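Long-range contacts in nonsense-mediated mRNA decay protein 2 (Saccharomyces cerevisiae, PDB 4LUN), which takes part in nonsense-mediated decay of mRNAs that carry premature stop codons and interacts through its C-terminus with the NAM7/UPF1 protein: residues 199-204 and 290-295; 186-191 and 236-241. All blocks are in the same frame, centred on the assembly; numbering follows the deposited sequence.

Contact 1: residues 199-204 and 290-295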
loop_
_atom_site.group_PDB
_atom_site.type_symbol
_atom_site.label_atom_id
_atom_site.label_comp_id
_atom_site.label_asym_id
_atom_site.label_seq_id
_atom_site.Cartn_x
_atom_site.Cartn_y
_atom_site.Cartn_z
ATOM N N PHE A 199 3.362 -8.829 -11.806
ATOM C CA PHE A 199 2.236 -8.399 -10.978
ATOM C C PHE A 199 2.578 -7.210 -10.064
ATOM O O PHE A 199 1.714 -6.362 -9.770
ATOM C CB PHE A 199 1.683 -9.570 -10.146
ATOM C CG PHE A 199 1.142 -10.709 -10.973
ATOM C CD1 PHE A 199 -0.062 -10.583 -11.639
ATOM C CD2 PHE A 199 1.832 -11.909 -11.067
ATOM C CE1 PHE A 199 -0.569 -11.631 -12.395
ATOM C CE2 PHE A 199 1.325 -12.968 -11.831
ATOM C CZ PHE A 199 0.129 -12.816 -12.493
ATOM N N THR A 200 3.818 -7.125 -9.587
ATOM C CA THR A 200 4.122 -6.023 -8.670
ATOM C C THR A 200 4.258 -4.691 -9.385
ATOM O O THR A 200 4.234 -3.645 -8.736
ATOM C CB THR A 200 5.381 -6.253 -7.811
ATOM O OG1 THR A 200 6.542 -6.177 -8.634
ATOM C CG2 THR A 200 5.312 -7.605 -7.113
ATOM N N THR A 201 4.402 -4.706 -10.708
ATOM C CA THR A 201 4.485 -3.439 -11.439
ATOM C C THR A 201 3.180 -2.664 -11.255
ATOM O O THR A 201 3.179 -1.431 -11.292
ATOM C CB THR A 201 4.795 -3.606 -12.948
ATOM O OG1 THR A 201 3.760 -4.366 -13.570
ATOM C CG2 THR A 201 6.147 -4.274 -13.192
ATOM N N THR A 202 2.071 -3.370 -11.056
ATOM C CA THR A 202 0.798 -2.689 -10.825
ATOM C C THR A 202 0.675 -2.047 -9.437
ATOM O O THR A 202 -0.142 -1.144 -9.233
ATOM C CB THR A 202 -0.422 -3.590 -11.121
ATOM O OG1 THR A 202 -0.601 -4.540 -10.057
ATOM C CG2 THR A 202 -0.226 -4.316 -12.445
ATOM N N ILE A 203 1.472 -2.497 -8.471
ATOM C CA ILE A 203 1.526 -1.810 -7.177
ATOM C C ILE A 203 2.183 -0.446 -7.407
ATOM O O ILE A 203 1.749 0.587 -6.878
ATOM C CB ILE A 203 2.368 -2.604 -6.153
ATOM C CG1 ILE A 203 1.761 -3.968 -5.866
ATOM C CG2 ILE A 203 2.495 -1.835 -4.845
ATOM C CD1 ILE A 203 2.715 -4.865 -5.062
ATOM N N ALA A 204 3.235 -0.447 -8.218
ATOM C CA ALA A 204 3.992 0.776 -8.464
ATOM C C ALA A 204 3.120 1.801 -9.176
ATOM O O ALA A 204 3.112 2.972 -8.798
ATOM C CB ALA A 204 5.210 0.475 -9.292
ATOM N N ILE A 290 2.471 -8.427 -21.699
ATOM C CA ILE A 290 1.436 -7.397 -21.648
ATOM C C ILE A 290 1.436 -6.670 -20.295
ATOM O O ILE A 290 1.239 -5.458 -20.245
ATOM C CB ILE A 290 0.021 -7.960 -21.991
ATOM C CG1 ILE A 290 -0.037 -8.426 -23.450
ATOM C CG2 ILE A 290 -1.066 -6.924 -21.696
ATOM C CD1 ILE A 290 0.433 -7.395 -24.454
ATOM N N ARG A 291 1.661 -7.394 -19.199
ATOM C CA ARG A 291 1.753 -6.736 -17.896
ATOM C C ARG A 291 2.905 -5.729 -17.855
ATOM O O ARG A 291 2.748 -4.596 -17.397
ATOM C CB ARG A 291 1.911 -7.768 -16.770
ATOM C CG ARG A 291 0.594 -8.426 -16.366
ATOM C CD ARG A 291 0.719 -9.162 -15.034
ATOM N NE ARG A 291 1.590 -10.330 -15.135
ATOM C CZ ARG A 291 1.194 -11.527 -15.558
ATOM N NH1 ARG A 291 -0.066 -11.724 -15.926
ATOM N NH2 ARG A 291 2.056 -12.531 -15.601
ATOM N N PHE A 292 4.063 -6.136 -18.359
ATOM C CA PHE A 292 5.213 -5.239 -18.361
ATOM C C PHE A 292 5.049 -4.050 -19.298
ATOM O O PHE A 292 5.448 -2.942 -18.956
ATOM C CB PHE A 292 6.505 -6.009 -18.656
ATOM C CG PHE A 292 7.089 -6.636 -17.434
ATOM C CD1 PHE A 292 7.858 -5.865 -16.568
ATOM C CD2 PHE A 292 6.829 -7.959 -17.114
ATOM C CE1 PHE A 292 8.381 -6.419 -15.402
ATOM C CE2 PHE A 292 7.349 -8.521 -15.950
ATOM C CZ PHE A 292 8.131 -7.747 -15.098
ATOM N N LYS A 293 4.462 -4.281 -20.465
ATOM C CA LYS A 293 4.283 -3.203 -21.432
ATOM C C LYS A 293 3.300 -2.158 -20.902
ATOM O O LYS A 293 3.557 -0.955 -20.982
ATOM C CB LYS A 293 3.788 -3.749 -22.782
ATOM C CG LYS A 293 3.518 -2.634 -23.800
ATOM C CD LYS A 293 3.278 -3.191 -25.192
ATOM C CE LYS A 293 2.919 -2.069 -26.168
ATOM N NZ LYS A 293 2.736 -2.620 -27.538
ATOM N N THR A 294 2.177 -2.624 -20.372
ATOM C CA THR A 294 1.156 -1.728 -19.827
ATOM C C THR A 294 1.757 -0.865 -18.729
ATOM O O THR A 294 1.542 0.350 -18.677
ATOM C CB THR A 294 -0.014 -2.521 -19.248
ATOM O OG1 THR A 294 -0.602 -3.308 -20.287
ATOM C CG2 THR A 294 -1.064 -1.585 -18.676
ATOM N N SER A 295 2.527 -1.496 -17.851
ATOM C CA SER A 295 3.150 -0.763 -16.754
ATOM C C SER A 295 4.277 0.158 -17.217
ATOM O O SER A 295 4.410 1.275 -16.720
ATOM C CB SER A 295 3.663 -1.735 -15.700
ATOM O OG SER A 295 2.571 -2.360 -15.056
#

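Contact 2: residues 186-191 and 236-241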
loop_
_atom_site.group_PDB
_atom_site.type_symbol
_atom_site.label_atom_id
_atom_site.label_comp_id
_atom_site.label_asym_id
_atom_site.label_seq_id
_atom_site.Cartn_x
_atom_site.Cartn_y
_atom_site.Cartn_z
ATOM N N ILE A 186 8.655 -0.405 3.139
ATOM C CA ILE A 186 7.492 -1.187 2.700
ATOM C C ILE A 186 7.514 -1.444 1.186
ATOM O O ILE A 186 7.304 -2.577 0.715
ATOM C CB ILE A 186 6.207 -0.445 3.097
ATOM C CG1 ILE A 186 6.048 -0.468 4.614
ATOM C CG2 ILE A 186 4.955 -1.078 2.443
ATOM C CD1 ILE A 186 5.008 0.525 5.123
ATOM N N LEU A 187 7.738 -0.399 0.403
ATOM C CA LEU A 187 7.709 -0.571 -1.048
ATOM C C LEU A 187 8.864 -1.427 -1.556
ATOM O O LEU A 187 8.689 -2.226 -2.481
ATOM C CB LEU A 187 7.661 0.779 -1.749
ATOM C CG LEU A 187 6.261 1.382 -1.718
ATOM C CD1 LEU A 187 6.296 2.904 -1.876
ATOM C CD2 LEU A 187 5.463 0.730 -2.843
ATOM N N ARG A 188 10.042 -1.284 -0.959
ATOM C CA ARG A 188 11.166 -2.120 -1.388
ATOM C C ARG A 188 10.883 -3.608 -1.190
ATOM O O ARG A 188 11.350 -4.454 -1.972
ATOM C CB ARG A 188 12.462 -1.739 -0.674
ATOM C CG ARG A 188 13.680 -2.312 -1.391
ATOM C CD ARG A 188 14.887 -1.415 -1.269
ATOM N NE ARG A 188 15.573 -1.613 -0.001
ATOM C CZ ARG A 188 16.825 -1.234 0.228
ATOM N NH1 ARG A 188 17.526 -0.645 -0.730
ATOM N NH2 ARG A 188 17.375 -1.451 1.414
ATOM N N GLU A 189 10.132 -3.928 -0.144
ATOM C CA GLU A 189 9.717 -5.305 0.102
ATOM C C GLU A 189 8.665 -5.768 -0.915
ATOM O O GLU A 189 8.894 -6.716 -1.649
ATOM C CB GLU A 189 9.200 -5.478 1.542
ATOM C CG GLU A 189 8.503 -6.833 1.837
ATOM C CD GLU A 189 9.474 -7.971 2.147
ATOM O OE1 GLU A 189 10.696 -7.786 1.951
ATOM O OE2 GLU A 189 9.012 -9.051 2.602
ATOM N N ILE A 190 7.521 -5.092 -0.962
ATOM C CA ILE A 190 6.389 -5.602 -1.739
ATOM C C ILE A 190 6.590 -5.543 -3.260
ATOM O O ILE A 190 6.016 -6.340 -3.995
ATOM C CB ILE A 190 5.048 -4.954 -1.307
ATOM C CG1 ILE A 190 5.009 -3.455 -1.652
ATOM C CG2 ILE A 190 4.797 -5.210 0.198
ATOM C CD1 ILE A 190 3.736 -2.763 -1.131
ATOM N N LEU A 191 7.431 -4.633 -3.738
ATOM C CA LEU A 191 7.681 -4.574 -5.166
ATOM C C LEU A 191 8.548 -5.734 -5.635
ATOM O O LEU A 191 8.656 -5.983 -6.838
ATOM C CB LEU A 191 8.345 -3.255 -5.545
ATOM C CG LEU A 191 7.442 -2.039 -5.385
ATOM C CD1 LEU A 191 8.218 -0.779 -5.754
ATOM C CD2 LEU A 191 6.217 -2.172 -6.262
ATOM N N GLN A 236 11.808 8.527 -5.052
ATOM C CA GLN A 236 12.202 8.787 -6.428
ATOM C C GLN A 236 13.315 7.822 -6.847
ATOM O O GLN A 236 13.295 7.285 -7.949
ATOM C CB GLN A 236 12.628 10.254 -6.598
ATOM C CG GLN A 236 11.540 11.164 -7.205
ATOM C CD GLN A 236 10.817 12.047 -6.186
ATOM O OE1 GLN A 236 9.945 11.583 -5.440
ATOM N NE2 GLN A 236 11.161 13.333 -6.169
ATOM N N SER A 237 14.274 7.593 -5.955
ATOM C CA SER A 237 15.372 6.666 -6.242
ATOM C C SER A 237 14.846 5.251 -6.422
ATOM O O SER A 237 15.200 4.549 -7.383
ATOM C CB SER A 237 16.401 6.671 -5.113
ATOM O OG SER A 237 17.336 5.615 -5.292
ATOM N N LEU A 238 13.996 4.825 -5.494
ATOM C CA LEU A 238 13.415 3.493 -5.553
ATOM C C LEU A 238 12.622 3.268 -6.826
ATOM O O LEU A 238 12.744 2.221 -7.473
ATOM C CB LEU A 238 12.498 3.271 -4.350
ATOM C CG LEU A 238 11.794 1.922 -4.211
ATOM C CD1 LEU A 238 12.819 0.806 -4.129
ATOM C CD2 LEU A 238 10.899 1.931 -2.974
ATOM N N PHE A 239 11.812 4.250 -7.206
ATOM C CA PHE A 239 10.944 4.053 -8.356
ATOM C C PHE A 239 11.698 4.153 -9.676
ATOM O O PHE A 239 11.383 3.436 -10.616
ATOM C CB PHE A 239 9.718 4.979 -8.318
ATOM C CG PHE A 239 8.588 4.436 -7.496
ATOM C CD1 PHE A 239 7.355 4.145 -8.076
ATOM C CD2 PHE A 239 8.767 4.144 -6.151
ATOM C CE1 PHE A 239 6.324 3.623 -7.315
ATOM C CE2 PHE A 239 7.732 3.617 -5.385
ATOM C CZ PHE A 239 6.501 3.361 -5.973
ATOM N N LYS A 240 12.707 5.020 -9.742
ATOM C CA LYS A 240 13.543 5.104 -10.943
ATOM C C LYS A 240 14.352 3.818 -11.151
ATOM O O LYS A 240 14.496 3.354 -12.274
ATOM C CB LYS A 240 14.428 6.355 -10.904
ATOM C CG LYS A 240 13.640 7.632 -11.228
ATOM C CD LYS A 240 14.523 8.871 -11.234
ATOM C CE LYS A 240 13.685 10.147 -11.181
ATOM N NZ LYS A 240 12.956 10.408 -12.453
ATOM N N ASN A 241 14.846 3.221 -10.068
ATOM C CA ASN A 241 15.443 1.893 -10.180
ATOM C C ASN A 241 14.440 0.837 -10.634
ATOM O O ASN A 241 14.768 -0.038 -11.432
ATOM C CB ASN A 241 16.064 1.460 -8.860
ATOM C CG ASN A 241 17.462 2.001 -8.686
ATOM O OD1 ASN A 241 18.399 1.536 -9.337
ATOM N ND2 ASN A 241 17.612 2.999 -7.822
#

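Contact 1: residues 199-204 and 290-295
The turn that leads into helix 201-210 lies against helix 277-303, with CA of Thr-201 6.1 Å from CA of Ser-295 and a wider spacing at Phe-199 and Arg-291. Both elements belong to the all-helical, HEAT-repeat-like N-terminal mIF4G domain of Upf2, and their contact illustrates how a cation-pi stack and a hydroxyl pair can share one helix interface.

The stack lies at the start of the turn. Arg-291 keeps CG beside its backbone N and bends at chi3 (-68°), which lays the guanidinium flat over one face of the Phe-199 ring, the planes 17° apart. Its CZ sits 3.9 Å from the ring centroid, while the ring atom CZ of Phe-199 in turn lies over the centre of the guanidinium. NE is offset toward the rim of the ring and donates to the carbonyl O of Leu-197; this bond and the stacked face help to hold the group, and NH2 has a further hydrogen-bond partner adjoining the segments. Glu-130, Glu-133 and Leu-134 of helix 130-152 also pack on Phe-199.

Farther along, Thr-201 divides its branches between two partners. CG2, anti to the carbonyl carbon, meets CE1 of Phe-292 obliquely at 3.8 Å; that ring also packs edge-to-face with Phe-195. OG1 takes the crowded position between backbone N and carbonyl carbon (chi1 61°), where it is hydrogen-bonded with the O of Gly-198. In this buried setting the short side chains of Thr-201 and Ser-295 lie alongside each other, CB of Thr-201 3.5 Å from CB of Ser-295 and OG1 of Thr-201 2.8 Å from OG of Ser-295.

Contact 2: residues 186-191 and 236-241
Leu-238 projects from helix 231-271 toward helix 182-190 and shows how a branched side chain can bridge two nearly parallel helices, their local axes 18° apart and 10.9 Å at closest approach. Its CB points at the other helix, and CG lies anti to the backbone N (chi1 -179°), so the fork is carried straight outward. There the two methyls part. CD2 presses on CB of Leu-187 at 3.6 Å and also comes close to the backbone N of Arg-188; CD1 meets the aliphatic CD of Arg-188 at 4.2 Å, on the exposed margin of the contact.

Deeper in, Phe-239 supplies the second point of contact. Its CB does not point straight at helix 182-190, but the end of the ring swings nearer, and CD1 of Leu-187 abuts its edge, close to the ring plane, 3.9 Å from CE2. Leu-191 brings its own CD1 to the same CE2 more loosely and obliquely. Contacts of Phe-239 with Ala-204 and Ile-208 of helix 201-210, and of Leu-187 with Leu-144 of helix 130-152, extend this apolar layer. No hydrogen bond crosses between the segments: this is apolar packing between nearly parallel helices in the core of the HEAT-repeat-like mIF4G domain.

The two contacts, their centres 14 Å apart, are joined through the turn and helix that follow helix 182-190. OG1 of Thr-200, in contact 1, lies 2.8 Å from the carbonyl O of Leu-191, in contact 2, a probable hydrogen bond that joins segments 199-204 and 186-191. Helix 201-210 then runs on into contact 2, where the O of Ala-204 lies 3.6 Å from CE1 of Phe-239. Along the chain the segments alternate, so the long helix 231-271 closes contact 2 before helix 277-303 returns to close contact 1. The mixed polar and aromatic contact and the apolar one thus belong to one continuous helical core.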